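Local atomic coordinates of cysteine synthase (Fusobacterium nucleatum subsp. nucleatum, PDB entry 5Z5C), a protein that produces hydrogen sulfide, probably by acting on L-cysteine as a pyridoxal 5'-phosphate-dependent lyase related to cysteine synthases. Residues D181-G186 / V298-D303; D258-A263 / V273-G278; P211-N216 / D249-V254. All coordinates share one frame; numbering follows the deposited sequence.

Contact 1. Residues D181-G186 / V298-D303; sequences DGFVAG and VTVFPD. With PLP (pyridoxal-5'-phosphate), chain G.
Val298 O is gripped from the 181-186 strand by two neighbouring residues: Val184 N donates a hydrogen bond of 3.2 Å to it, and Phe183 CA adds a CA-H...O contact of 3.2 Å. The amide of the same residue, Val298 N, donates to Gly182 O (2.9 Å, 165° at the hydrogen), which completes a short parallel bridge. The third bond comes from a side chain. Thr299 OG1, anti to its own backbone N (chi1 -171°), donates to Val184 O at 2.6 Å, approaching tilted from the carbonyl plane, whereas Val300 N stays 4.4 Å from Val184 O. The hydroxyl thus takes an oxygen that the backbone of the partner does not reach. Phe183 swings its ring across the bridge: CD1 packs on Val298 CB, and CE1 meets Val300 CG1 at the ring edge, 4.0 Å away. Beyond the pairing, the 298-303 chain runs on to the cofactor, where Pro302 packs on one side of the pyridine ring at its N1 end, CG 3.5 Å from PLP N1. Asp303 OD2 accepts hydrogen bonds from Asn80, Tyr308 and the dimethylated lysine at position 307. In this buried part of a fold type II PLP enzyme, helix 191-196 touches Phe183 and Ala185, helix 165-172 touches Val298 and Val300, and strand 210-214 pairs with the 182-186 strand along its other edge.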
ATOM      1  N   ASP B 181      28.481   3.930  -3.040  1.00 40.14           N
ATOM      2  CA  ASP B 181      29.476   4.303  -2.019  1.00 39.58           C
ATOM      3  C   ASP B 181      29.013   3.918  -0.639  1.00 38.76           C
ATOM      4  O   ASP B 181      29.809   3.660   0.256  1.00 38.62           O
ATOM      5  CB  ASP B 181      29.765   5.806  -2.112  1.00 40.21           C
ATOM      6  CG  ASP B 181      30.379   6.178  -3.439  1.00 40.10           C
ATOM      7  OD1 ASP B 181      31.377   5.582  -3.812  1.00 40.63           O
ATOM      8  OD2 ASP B 181      29.832   7.052  -4.132  1.00 42.75           O
ATOM      9  N   GLY B 182      27.700   3.859  -0.452  1.00 37.84           N
ATOM     10  CA  GLY B 182      27.169   3.403   0.810  1.00 36.75           C
ATOM     11  C   GLY B 182      25.668   3.119   0.833  1.00 35.26           C
ATOM     12  O   GLY B 182      24.913   3.527  -0.052  1.00 34.00           O
ATOM     13  N   PHE B 183      25.273   2.448   1.900  1.00 34.60           N
ATOM     14  CA  PHE B 183      23.904   2.070   2.185  1.00 34.94           C
ATOM     15  C   PHE B 183      23.693   2.178   3.705  1.00 35.65           C
ATOM     16  O   PHE B 183      24.563   1.738   4.461  1.00 37.28           O
ATOM     17  CB  PHE B 183      23.653   0.617   1.753  1.00 34.70           C
ATOM     18  CG  PHE B 183      22.297   0.094   2.150  1.00 34.60           C
ATOM     19  CD1 PHE B 183      21.190   0.271   1.300  1.00 34.53           C
ATOM     20  CD2 PHE B 183      22.104  -0.490   3.370  1.00 34.24           C
ATOM     21  CE1 PHE B 183      19.928  -0.159   1.670  1.00 33.64           C
ATOM     22  CE2 PHE B 183      20.859  -0.938   3.741  1.00 34.60           C
ATOM     23  CZ  PHE B 183      19.773  -0.766   2.891  1.00 34.36           C
ATOM     24  N   VAL B 184      22.518   2.665   4.122  1.00 34.72           N
ATOM     25  CA  VAL B 184      22.116   2.800   5.517  1.00 34.48           C
ATOM     26  C   VAL B 184      20.723   2.194   5.665  1.00 34.19           C
ATOM     27  O   VAL B 184      19.858   2.392   4.770  1.00 33.48           O
ATOM     28  CB  VAL B 184      22.042   4.314   5.907  1.00 35.42           C
ATOM     29  CG1 VAL B 184      21.602   4.480   7.355  1.00 36.43           C
ATOM     30  CG2 VAL B 184      23.379   5.004   5.664  1.00 35.59           C
ATOM     31  N   ALA B 185      20.500   1.466   6.760  1.00 33.99           N
ATOM     32  CA  ALA B 185      19.170   1.018   7.138  1.00 34.16           C
ATOM     33  C   ALA B 185      19.031   0.828   8.644  1.00 34.86           C
ATOM     34  O   ALA B 185      19.884   0.178   9.283  1.00 34.90           O
ATOM     35  CB  ALA B 185      18.816  -0.303   6.442  1.00 33.88           C
ATOM     36  N   GLY B 186      17.922   1.354   9.186  1.00 35.00           N
ATOM     37  CA  GLY B 186      17.492   1.059  10.547  1.00 35.32           C
ATOM     38  C   GLY B 186      17.397  -0.449  10.778  1.00 35.79           C
ATOM     39  O   GLY B 186      17.037  -1.212   9.870  1.00 34.38           O
ATOM     40  N   VAL B 298      22.493   4.789  -0.915  1.00 31.94           N
ATOM     41  CA  VAL B 298      21.191   4.119  -1.072  1.00 30.98           C
ATOM     42  C   VAL B 298      20.556   3.854   0.285  1.00 30.32           C
ATOM     43  O   VAL B 298      21.233   3.511   1.260  1.00 29.97           O
ATOM     44  CB  VAL B 298      21.346   2.793  -1.816  1.00 31.49           C
ATOM     45  CG1 VAL B 298      19.972   2.184  -2.086  1.00 31.54           C
ATOM     46  CG2 VAL B 298      22.063   3.037  -3.119  1.00 32.08           C
ATOM     47  N   THR B 299      19.250   4.018   0.364  1.00 29.36           N
ATOM     48  CA  THR B 299      18.545   3.487   1.502  1.00 29.29           C
ATOM     49  C   THR B 299      17.173   2.881   1.089  1.00 28.92           C
ATOM     50  O   THR B 299      16.935   2.684  -0.086  1.00 28.49           O
ATOM     51  CB  THR B 299      18.477   4.539   2.602  1.00 29.21           C
ATOM     52  OG1 THR B 299      17.963   3.942   3.780  1.00 29.48           O
ATOM     53  CG2 THR B 299      17.660   5.777   2.182  1.00 29.41           C
ATOM     54  N   VAL B 300      16.339   2.560   2.063  1.00 29.02           N
ATOM     55  CA  VAL B 300      14.997   2.048   1.839  1.00 29.34           C
ATOM     56  C   VAL B 300      13.974   2.789   2.695  1.00 28.82           C
ATOM     57  O   VAL B 300      14.289   3.281   3.779  1.00 29.04           O
ATOM     58  CB  VAL B 300      14.875   0.511   2.105  1.00 29.56           C
ATOM     59  CG1 VAL B 300      15.932  -0.273   1.323  1.00 29.90           C
ATOM     60  CG2 VAL B 300      14.973   0.213   3.589  1.00 30.08           C
ATOM     61  N   PHE B 301      12.766   2.887   2.158  1.00 28.07           N
ATOM     62  CA  PHE B 301      11.603   3.330   2.861  1.00 28.18           C
ATOM     63  C   PHE B 301      10.755   2.095   3.138  1.00 28.75           C
ATOM     64  O   PHE B 301      10.087   1.585   2.252  1.00 28.23           O
ATOM     65  CB  PHE B 301      10.794   4.306   1.983  1.00 28.04           C
ATOM     66  CG  PHE B 301      11.459   5.660   1.701  1.00 27.40           C
ATOM     67  CD1 PHE B 301      12.512   6.134   2.478  1.00 27.82           C
ATOM     68  CD2 PHE B 301      10.964   6.482   0.676  1.00 27.62           C
ATOM     69  CE1 PHE B 301      13.051   7.410   2.248  1.00 27.47           C
ATOM     70  CE2 PHE B 301      11.512   7.728   0.416  1.00 26.92           C
ATOM     71  CZ  PHE B 301      12.564   8.182   1.216  1.00 27.36           C
ATOM     72  N   PRO B 302      10.784   1.581   4.358  1.00 29.26           N
ATOM     73  CA  PRO B 302      10.172   0.257   4.570  1.00 29.46           C
ATOM     74  C   PRO B 302       8.648   0.150   4.529  1.00 29.19           C
ATOM     75  O   PRO B 302       8.132  -0.937   4.275  1.00 28.63           O
ATOM     76  CB  PRO B 302      10.663  -0.119   5.963  1.00 30.31           C
ATOM     77  CG  PRO B 302      11.909   0.674   6.153  1.00 30.02           C
ATOM     78  CD  PRO B 302      11.605   1.980   5.513  1.00 29.69           C
ATOM     79  N   ASP B 303       7.940   1.236   4.813  1.00 29.09           N
ATOM     80  CA  ASP B 303       6.484   1.227   4.759  1.00 29.37           C
ATOM     81  C   ASP B 303       5.881   2.616   4.503  1.00 29.30           C
ATOM     82  O   ASP B 303       6.626   3.625   4.449  1.00 28.38           O
ATOM     83  CB  ASP B 303       5.879   0.484   5.960  1.00 30.29           C
ATOM     84  CG  ASP B 303       5.949   1.244   7.263  1.00 30.84           C
ATOM     85  OD1 ASP B 303       6.570   2.348   7.286  1.00 30.55           O
ATOM     86  OD2 ASP B 303       5.390   0.726   8.273  1.00 31.79           O
TER
HETATM   87  N1  PLP G 401      11.081  -0.079   9.497  1.00 34.81           N
HETATM   88  C2  PLP G 401       9.869  -0.673   9.578  1.00 34.42           C
HETATM   89  C2A PLP G 401       8.592   0.086   9.344  1.00 33.95           C
HETATM   90  C3  PLP G 401       9.794  -2.109   9.900  1.00 34.88           C
HETATM   91  O3  PLP G 401       8.604  -2.737   9.997  1.00 34.90           O
HETATM   92  C4  PLP G 401      11.047  -2.850  10.139  1.00 35.71           C
HETATM   93  C4A PLP G 401      11.010  -4.291  10.476  1.00 35.93           C
HETATM   94  C5  PLP G 401      12.310  -2.095  10.021  1.00 35.31           C
HETATM   95  C6  PLP G 401      12.247  -0.738   9.709  1.00 35.08           C
HETATM   96  C5A PLP G 401      13.624  -2.811  10.257  1.00 36.43           C
HETATM   97  O4P PLP G 401      13.889  -3.842   9.293  1.00 36.57           O
HETATM   98  P   PLP G 401      14.658  -5.208   9.677  1.00 35.96           P
HETATM   99  O1P PLP G 401      13.706  -5.952  10.570  1.00 36.20           O
HETATM  100  O2P PLP G 401      14.955  -5.852   8.346  1.00 35.61           O
HETATM  101  O3P PLP G 401      15.919  -4.715  10.357  1.00 36.40           O

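Contact 2. Residues D258-A263 / V273-G278; sequences DAIVMA and VGISSG. With PLP (pyridoxal-5'-phosphate), chain G.
Two consecutive helices, 256-263 and 275-288, pack through small residues in a buried interface, the second carrying Ser276 to the cofactor and the first packed behind it. Gly278 lies against Ala259 and Ala263: its CA is 3.6 Å from Ala259 O and 3.8 Å from Ala263 N, an approach of main chains that depends on the glycine having no side chain. Met262 CB rests on Gly278 O, while Ala263 CB faces Gly274 O at 3.8 Å, at the N-cap of the second helix. At the Ile260 end the packing passes to branched side chains. Ile260 and Ile275 run alongside each other in the same sense, with Ile260 CG1 3.7 Å from Ile275 CG2; the same CG2, anti to the backbone N, also touches Ala259 CB. No direct hydrogen bond joins the segments, but a water donates to Ala263 O and accepts from Val273 N at 2.9 Å, bridging the two backbones. On the cofactor side, Ser276 OG donates a hydrogen bond of 2.7 Å to PLP N1. The pyridine nitrogen therefore acts as an acceptor, consistent with an unprotonated ring and a modest electron sink, as is thought for fold type II enzymes with a serine at N1.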
ATOM      1  N   ASP B 258      13.837  14.118  14.668  1.00 36.53           N
ATOM      2  CA  ASP B 258      14.508  14.405  13.378  1.00 36.12           C
ATOM      3  C   ASP B 258      13.971  13.453  12.273  1.00 34.75           C
ATOM      4  O   ASP B 258      13.741  13.865  11.118  1.00 32.79           O
ATOM      5  CB  ASP B 258      16.017  14.250  13.608  1.00 36.96           C
ATOM      6  CG  ASP B 258      16.898  14.976  12.613  1.00 37.50           C
ATOM      7  OD1 ASP B 258      16.386  15.792  11.798  1.00 38.22           O
ATOM      8  OD2 ASP B 258      18.116  14.742  12.644  1.00 39.50           O
ATOM      9  N   ALA B 259      13.758  12.188  12.650  1.00 34.42           N
ATOM     10  CA  ALA B 259      13.115  11.209  11.759  1.00 33.91           C
ATOM     11  C   ALA B 259      11.679  11.646  11.437  1.00 33.42           C
ATOM     12  O   ALA B 259      11.269  11.639  10.293  1.00 32.37           O
ATOM     13  CB  ALA B 259      13.095   9.816  12.387  1.00 34.13           C
ATOM     14  N   ILE B 260      10.928  12.037  12.455  1.00 33.80           N
ATOM     15  CA  ILE B 260       9.546  12.454  12.254  1.00 33.79           C
ATOM     16  C   ILE B 260       9.454  13.648  11.327  1.00 33.58           C
ATOM     17  O   ILE B 260       8.636  13.624  10.398  1.00 32.49           O
ATOM     18  CB  ILE B 260       8.830  12.727  13.578  1.00 34.99           C
ATOM     19  CG1 ILE B 260       8.523  11.382  14.263  1.00 35.29           C
ATOM     20  CG2 ILE B 260       7.537  13.519  13.358  1.00 35.07           C
ATOM     21  CD1 ILE B 260       8.105  11.536  15.717  1.00 36.54           C
ATOM     22  N   VAL B 261      10.300  14.671  11.555  1.00 32.94           N
ATOM     23  CA  VAL B 261      10.285  15.847  10.698  1.00 32.30           C
ATOM     24  C   VAL B 261      10.674  15.442   9.265  1.00 31.29           C
ATOM     25  O   VAL B 261      10.056  15.896   8.288  1.00 30.68           O
ATOM     26  CB  VAL B 261      11.229  16.985  11.212  1.00 32.44           C
ATOM     27  CG1 VAL B 261      11.497  18.036  10.145  1.00 32.14           C
ATOM     28  CG2 VAL B 261      10.630  17.625  12.462  1.00 33.14           C
ATOM     29  N   MET B 262      11.673  14.601   9.131  1.00 31.09           N
ATOM     30  CA  MET B 262      12.090  14.197   7.800  1.00 30.92           C
ATOM     31  C   MET B 262      10.976  13.463   7.050  1.00 30.03           C
ATOM     32  O   MET B 262      10.765  13.742   5.884  1.00 29.75           O
ATOM     33  CB  MET B 262      13.339  13.345   7.797  1.00 31.51           C
ATOM     34  CG  MET B 262      13.984  13.266   6.432  1.00 31.71           C
ATOM     35  SD  MET B 262      14.460  14.899   5.757  1.00 32.67           S
ATOM     36  CE  MET B 262      13.551  14.907   4.214  1.00 32.43           C
ATOM     37  N   ALA B 263      10.299  12.545   7.729  1.00 29.88           N
ATOM     38  CA  ALA B 263       9.129  11.808   7.191  1.00 29.62           C
ATOM     39  C   ALA B 263       7.968  12.747   6.842  1.00 29.55           C
ATOM     40  O   ALA B 263       7.285  12.553   5.817  1.00 28.18           O
ATOM     41  CB  ALA B 263       8.684  10.730   8.182  1.00 29.75           C
ATOM     42  N   VAL B 273       5.411   8.190   3.790  1.00 27.84           N
ATOM     43  CA  VAL B 273       6.245   7.148   4.403  1.00 28.04           C
ATOM     44  C   VAL B 273       6.155   7.069   5.898  1.00 28.56           C
ATOM     45  O   VAL B 273       5.790   8.043   6.578  1.00 28.59           O
ATOM     46  CB  VAL B 273       7.726   7.311   4.026  1.00 27.99           C
ATOM     47  CG1 VAL B 273       7.920   7.199   2.522  1.00 28.09           C
ATOM     48  CG2 VAL B 273       8.312   8.598   4.562  1.00 27.77           C
ATOM     49  N   GLY B 274       6.575   5.921   6.405  1.00 28.81           N
ATOM     50  CA  GLY B 274       6.659   5.693   7.843  1.00 29.64           C
ATOM     51  C   GLY B 274       7.826   6.426   8.484  1.00 30.04           C
ATOM     52  O   GLY B 274       8.698   6.961   7.793  1.00 29.16           O
ATOM     53  N   ILE B 275       7.818   6.440   9.815  1.00 31.21           N
ATOM     54  CA  ILE B 275       8.795   7.174  10.597  1.00 31.63           C
ATOM     55  C   ILE B 275      10.188   6.609  10.342  1.00 31.45           C
ATOM     56  O   ILE B 275      11.102   7.400  10.104  1.00 31.47           O
ATOM     57  CB  ILE B 275       8.445   7.260  12.108  1.00 32.92           C
ATOM     58  CG1 ILE B 275       7.107   7.946  12.323  1.00 33.54           C
ATOM     59  CG2 ILE B 275       9.507   8.059  12.868  1.00 33.13           C
ATOM     60  CD1 ILE B 275       6.411   7.596  13.643  1.00 34.66           C
ATOM     61  N   SER B 276      10.333   5.282  10.293  1.00 31.06           N
ATOM     62  CA  SER B 276      11.631   4.660   9.964  1.00 31.36           C
ATOM     63  C   SER B 276      12.202   5.018   8.591  1.00 30.76           C
ATOM     64  O   SER B 276      13.454   5.012   8.374  1.00 30.15           O
ATOM     65  CB  SER B 276      11.577   3.145  10.107  1.00 32.00           C
ATOM     66  OG  SER B 276      10.968   2.533   8.982  1.00 32.12           O
ATOM     67  N   SER B 277      11.318   5.363   7.654  1.00 29.92           N
ATOM     68  CA  SER B 277      11.803   5.894   6.383  1.00 29.45           C
ATOM     69  C   SER B 277      12.496   7.260   6.559  1.00 29.37           C
ATOM     70  O   SER B 277      13.524   7.532   5.922  1.00 28.71           O
ATOM     71  CB  SER B 277      10.651   6.020   5.376  1.00 29.05           C
ATOM     72  OG  SER B 277       9.958   4.793   5.236  1.00 29.24           O
ATOM     73  N   GLY B 278      11.889   8.125   7.374  1.00 29.56           N
ATOM     74  CA  GLY B 278      12.446   9.457   7.623  1.00 29.75           C
ATOM     75  C   GLY B 278      13.795   9.307   8.303  1.00 30.27           C
ATOM     76  O   GLY B 278      14.723  10.020   7.980  1.00 30.28           O
TER
HETATM   77  N1  PLP G 401      11.081  -0.079   9.497  1.00 34.81           N
HETATM   78  C2  PLP G 401       9.869  -0.673   9.578  1.00 34.42           C
HETATM   79  C2A PLP G 401       8.592   0.086   9.344  1.00 33.95           C
HETATM   80  C3  PLP G 401       9.794  -2.109   9.900  1.00 34.88           C
HETATM   81  O3  PLP G 401       8.604  -2.737   9.997  1.00 34.90           O
HETATM   82  C4  PLP G 401      11.047  -2.850  10.139  1.00 35.71           C
HETATM   83  C4A PLP G 401      11.010  -4.291  10.476  1.00 35.93           C
HETATM   84  C5  PLP G 401      12.310  -2.095  10.021  1.00 35.31           C
HETATM   85  C6  PLP G 401      12.247  -0.738   9.709  1.00 35.08           C
HETATM   86  C5A PLP G 401      13.624  -2.811  10.257  1.00 36.43           C
HETATM   87  O4P PLP G 401      13.889  -3.842   9.293  1.00 36.57           O
HETATM   88  P   PLP G 401      14.658  -5.208   9.677  1.00 35.96           P
HETATM   89  O1P PLP G 401      13.706  -5.952  10.570  1.00 36.20           O
HETATM   90  O2P PLP G 401      14.955  -5.852   8.346  1.00 35.61           O
HETATM   91  O3P PLP G 401      15.919  -4.715  10.357  1.00 36.40           O
HETATM   92  O   HOH W   1       5.411  10.418   5.707  1.00 30.17           O

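Contact 3. Residues P211-N216 / D249-V254; sequences PLEPLN and DNVVSV
The flat carboxylate of Glu213 has the methyl Val251 CG1 over one face, 3.4 Å from CD, and Ser253 OG at its OE2 end, nearly level with the group. That hydroxyl gives OE2 a weak hydrogen bond of 2.9 Å. At the other end OE1 accepts from Ser221 N, with a weaker bond from Leu220 N, so the acid meets amides of the short helix 219-222; such a setting would be expected to stabilise its negative charge. Glu213 CG stands between the backbone N and the carbonyl carbon (chi1 74°), and the chain extended beyond it carries the carboxylate across Val251 at about a right angle. The Pro211 ring has Asp249 O beside CD, at 3.6 Å. Among the backbone groups, Val254 O is approached by Leu215 N at 2.9 Å from well above the carbonyl plane, 61° out of it, as the chain turns off the strand. The other three main-chain bonds are regular parallel pairing: Val252 N to Pro211 O, Glu213 N to Val252 O, and Val254 N to Glu213 O. On the sheet face away from Glu213 and Ser253, Leu212 packs across Val252 and Val254, with CB 3.6 Å from Val252 CG2 and CD1 3.7 Å from Val254 CG2. At the exposed end Leu215 CD1 lies on Ser253 CB. The short strands 211-214 and 252-254 run parallel, their axes 32° apart, at one end of the sheet of the PLP-binding domain, where 252-254, outermost within this chain, leads into helix 256-263. Strand 182-186 borders 210-214 on its far side, Val184 touching Leu212; helix 275-288 packs against Leu212 and Val254, and helix 219-222 meets Pro211 and Val251 by way of Leu220.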
ATOM      1  N   PRO B 211      24.477   0.338   9.864  1.00 43.43           N
ATOM      2  CA  PRO B 211      23.186   0.093  10.477  1.00 42.66           C
ATOM      3  C   PRO B 211      22.780   1.305  11.262  1.00 42.43           C
ATOM      4  O   PRO B 211      23.651   2.078  11.739  1.00 43.09           O
ATOM      5  CB  PRO B 211      23.441  -1.114  11.385  1.00 43.69           C
ATOM      6  CG  PRO B 211      24.883  -0.955  11.803  1.00 44.17           C
ATOM      7  CD  PRO B 211      25.576  -0.267  10.650  1.00 44.22           C
ATOM      8  N   LEU B 212      21.469   1.490  11.406  1.00 40.66           N
ATOM      9  CA  LEU B 212      20.961   2.683  12.023  1.00 39.94           C
ATOM     10  C   LEU B 212      20.182   2.331  13.269  1.00 40.12           C
ATOM     11  O   LEU B 212      19.500   1.319  13.321  1.00 38.97           O
ATOM     12  CB  LEU B 212      20.136   3.483  11.000  1.00 40.31           C
ATOM     13  CG  LEU B 212      19.394   4.745  11.473  1.00 40.34           C
ATOM     14  CD1 LEU B 212      19.165   5.696  10.328  1.00 40.55           C
ATOM     15  CD2 LEU B 212      18.062   4.395  12.146  1.00 40.44           C
ATOM     16  N   GLU B 213      20.303   3.184  14.277  1.00 40.24           N
ATOM     17  CA  GLU B 213      19.578   3.043  15.538  1.00 40.98           C
ATOM     18  C   GLU B 213      19.015   4.421  15.891  1.00 39.85           C
ATOM     19  O   GLU B 213      19.481   5.411  15.354  1.00 40.19           O
ATOM     20  CB  GLU B 213      20.537   2.549  16.663  1.00 42.73           C
ATOM     21  CG  GLU B 213      21.490   3.650  17.160  1.00 43.28           C
ATOM     22  CD  GLU B 213      22.659   3.200  18.033  1.00 44.31           C
ATOM     23  OE1 GLU B 213      22.647   2.050  18.518  1.00 44.65           O
ATOM     24  OE2 GLU B 213      23.583   4.013  18.249  1.00 43.40           O
ATOM     25  N   PRO B 214      18.029   4.495  16.784  1.00 39.50           N
ATOM     26  CA  PRO B 214      17.626   5.776  17.362  1.00 40.05           C
ATOM     27  C   PRO B 214      18.608   6.271  18.444  1.00 41.94           C
ATOM     28  O   PRO B 214      19.005   5.522  19.314  1.00 40.92           O
ATOM     29  CB  PRO B 214      16.273   5.478  18.009  1.00 40.12           C
ATOM     30  CG  PRO B 214      16.124   4.015  18.008  1.00 40.19           C
ATOM     31  CD  PRO B 214      17.311   3.371  17.368  1.00 39.62           C
ATOM     32  N   LEU B 215      18.990   7.535  18.375  1.00 44.24           N
ATOM     33  CA  LEU B 215      19.775   8.201  19.428  1.00 45.48           C
ATOM     34  C   LEU B 215      19.114   8.140  20.819  1.00 46.70           C
ATOM     35  O   LEU B 215      19.823   8.084  21.836  1.00 47.56           O
ATOM     36  CB  LEU B 215      19.987   9.647  19.017  1.00 46.70           C
ATOM     37  CG  LEU B 215      21.034  10.478  19.750  1.00 48.25           C
ATOM     38  CD1 LEU B 215      22.411   9.827  19.659  1.00 48.08           C
ATOM     39  CD2 LEU B 215      21.062  11.878  19.148  1.00 48.32           C
ATOM     40  N   ASN B 216      17.774   8.112  20.844  1.00 46.08           N
ATOM     41  CA  ASN B 216      16.951   7.955  22.069  1.00 46.76           C
ATOM     42  C   ASN B 216      17.019   6.548  22.691  1.00 46.46           C
ATOM     43  O   ASN B 216      16.615   6.384  23.827  1.00 46.92           O
ATOM     44  CB  ASN B 216      15.436   8.235  21.803  1.00 47.37           C
ATOM     45  CG  ASN B 216      15.196   9.363  20.812  1.00 46.76           C
ATOM     46  OD1 ASN B 216      15.558   9.247  19.639  1.00 44.60           O
ATOM     47  ND2 ASN B 216      14.594  10.459  21.278  1.00 47.11           N
ATOM     48  N   ASP B 249      29.890  -1.553   8.837  1.00 48.39           N
ATOM     49  CA  ASP B 249      30.665  -0.365   9.121  1.00 48.05           C
ATOM     50  C   ASP B 249      29.986   0.358  10.259  1.00 46.80           C
ATOM     51  O   ASP B 249      29.153  -0.236  10.922  1.00 47.40           O
ATOM     52  CB  ASP B 249      30.860   0.413   7.820  1.00 48.29           C
ATOM     53  CG  ASP B 249      31.594  -0.429   6.782  1.00 48.55           C
ATOM     54  OD1 ASP B 249      32.742  -0.816   7.038  1.00 48.30           O
ATOM     55  OD2 ASP B 249      30.998  -0.771   5.746  1.00 48.69           O
ATOM     56  N   ASN B 250      30.337   1.603  10.529  1.00 47.84           N
ATOM     57  CA  ASN B 250      29.927   2.275  11.792  1.00 48.02           C
ATOM     58  C   ASN B 250      28.437   2.635  11.921  1.00 46.22           C
ATOM     59  O   ASN B 250      27.832   3.120  10.969  1.00 45.32           O
ATOM     60  CB  ASN B 250      30.753   3.561  11.995  1.00 49.41           C
ATOM     61  CG  ASN B 250      32.169   3.272  12.453  1.00 51.19           C
ATOM     62  OD1 ASN B 250      32.396   2.452  13.349  1.00 53.51           O
ATOM     63  ND2 ASN B 250      33.122   3.941  11.850  1.00 51.68           N
ATOM     64  N   VAL B 251      27.922   2.446  13.132  1.00 44.80           N
ATOM     65  CA  VAL B 251      26.564   2.755  13.539  1.00 44.49           C
ATOM     66  C   VAL B 251      26.231   4.218  13.297  1.00 44.40           C
ATOM     67  O   VAL B 251      27.027   5.091  13.634  1.00 45.23           O
ATOM     68  CB  VAL B 251      26.346   2.404  15.049  1.00 44.66           C
ATOM     69  CG1 VAL B 251      24.981   2.840  15.539  1.00 44.58           C
ATOM     70  CG2 VAL B 251      26.530   0.906  15.280  1.00 44.53           C
ATOM     71  N   VAL B 252      25.091   4.496  12.647  1.00 44.01           N
ATOM     72  CA  VAL B 252      24.564   5.883  12.563  1.00 42.75           C
ATOM     73  C   VAL B 252      23.339   5.989  13.498  1.00 42.25           C
ATOM     74  O   VAL B 252      22.534   5.038  13.624  1.00 40.85           O
ATOM     75  CB  VAL B 252      24.205   6.365  11.110  1.00 43.30           C
ATOM     76  CG1 VAL B 252      25.403   6.205  10.180  1.00 43.39           C
ATOM     77  CG2 VAL B 252      23.007   5.656  10.533  1.00 43.77           C
ATOM     78  N   SER B 253      23.256   7.117  14.203  1.00 41.62           N
ATOM     79  CA  SER B 253      22.259   7.354  15.236  1.00 42.41           C
ATOM     80  C   SER B 253      21.433   8.535  14.817  1.00 41.75           C
ATOM     81  O   SER B 253      22.010   9.550  14.408  1.00 40.67           O
ATOM     82  CB  SER B 253      22.942   7.718  16.540  1.00 44.42           C
ATOM     83  OG  SER B 253      23.646   6.605  17.057  1.00 46.78           O
ATOM     84  N   VAL B 254      20.100   8.407  14.867  1.00 40.72           N
ATOM     85  CA  VAL B 254      19.209   9.527  14.507  1.00 40.14           C
ATOM     86  C   VAL B 254      18.188   9.741  15.616  1.00 40.09           C
ATOM     87  O   VAL B 254      17.642   8.774  16.172  1.00 38.83           O
ATOM     88  CB  VAL B 254      18.472   9.278  13.173  1.00 40.22           C
ATOM     89  CG1 VAL B 254      17.545  10.438  12.817  1.00 39.93           C
ATOM     90  CG2 VAL B 254      19.468   9.005  12.047  1.00 40.13           C
TER

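Overall arrangement
Contacts 1 and 3 belong to one parallel sheet, ordered 252-254, 210-214, 182-186, 297-298, and their centres are about 12 Å apart; a probable hydrogen bond, Leu212 N to Ala185 O (3.0 Å), joins them through the two central strands. Contact 2 is a helix pair, its centre about 13 Å and 14 Å from those of contacts 1 and 3. Along the chain contact 3 closes before contact 2 opens, and both fall between the two segments of contact 1. Strand 252-254 runs on into helix 256-263, and Asp303 O lies 3.0 Å from Gly274 N, probably hydrogen-bonded. PLP is touched by contacts 1 and 2, while contact 3 lies farther off.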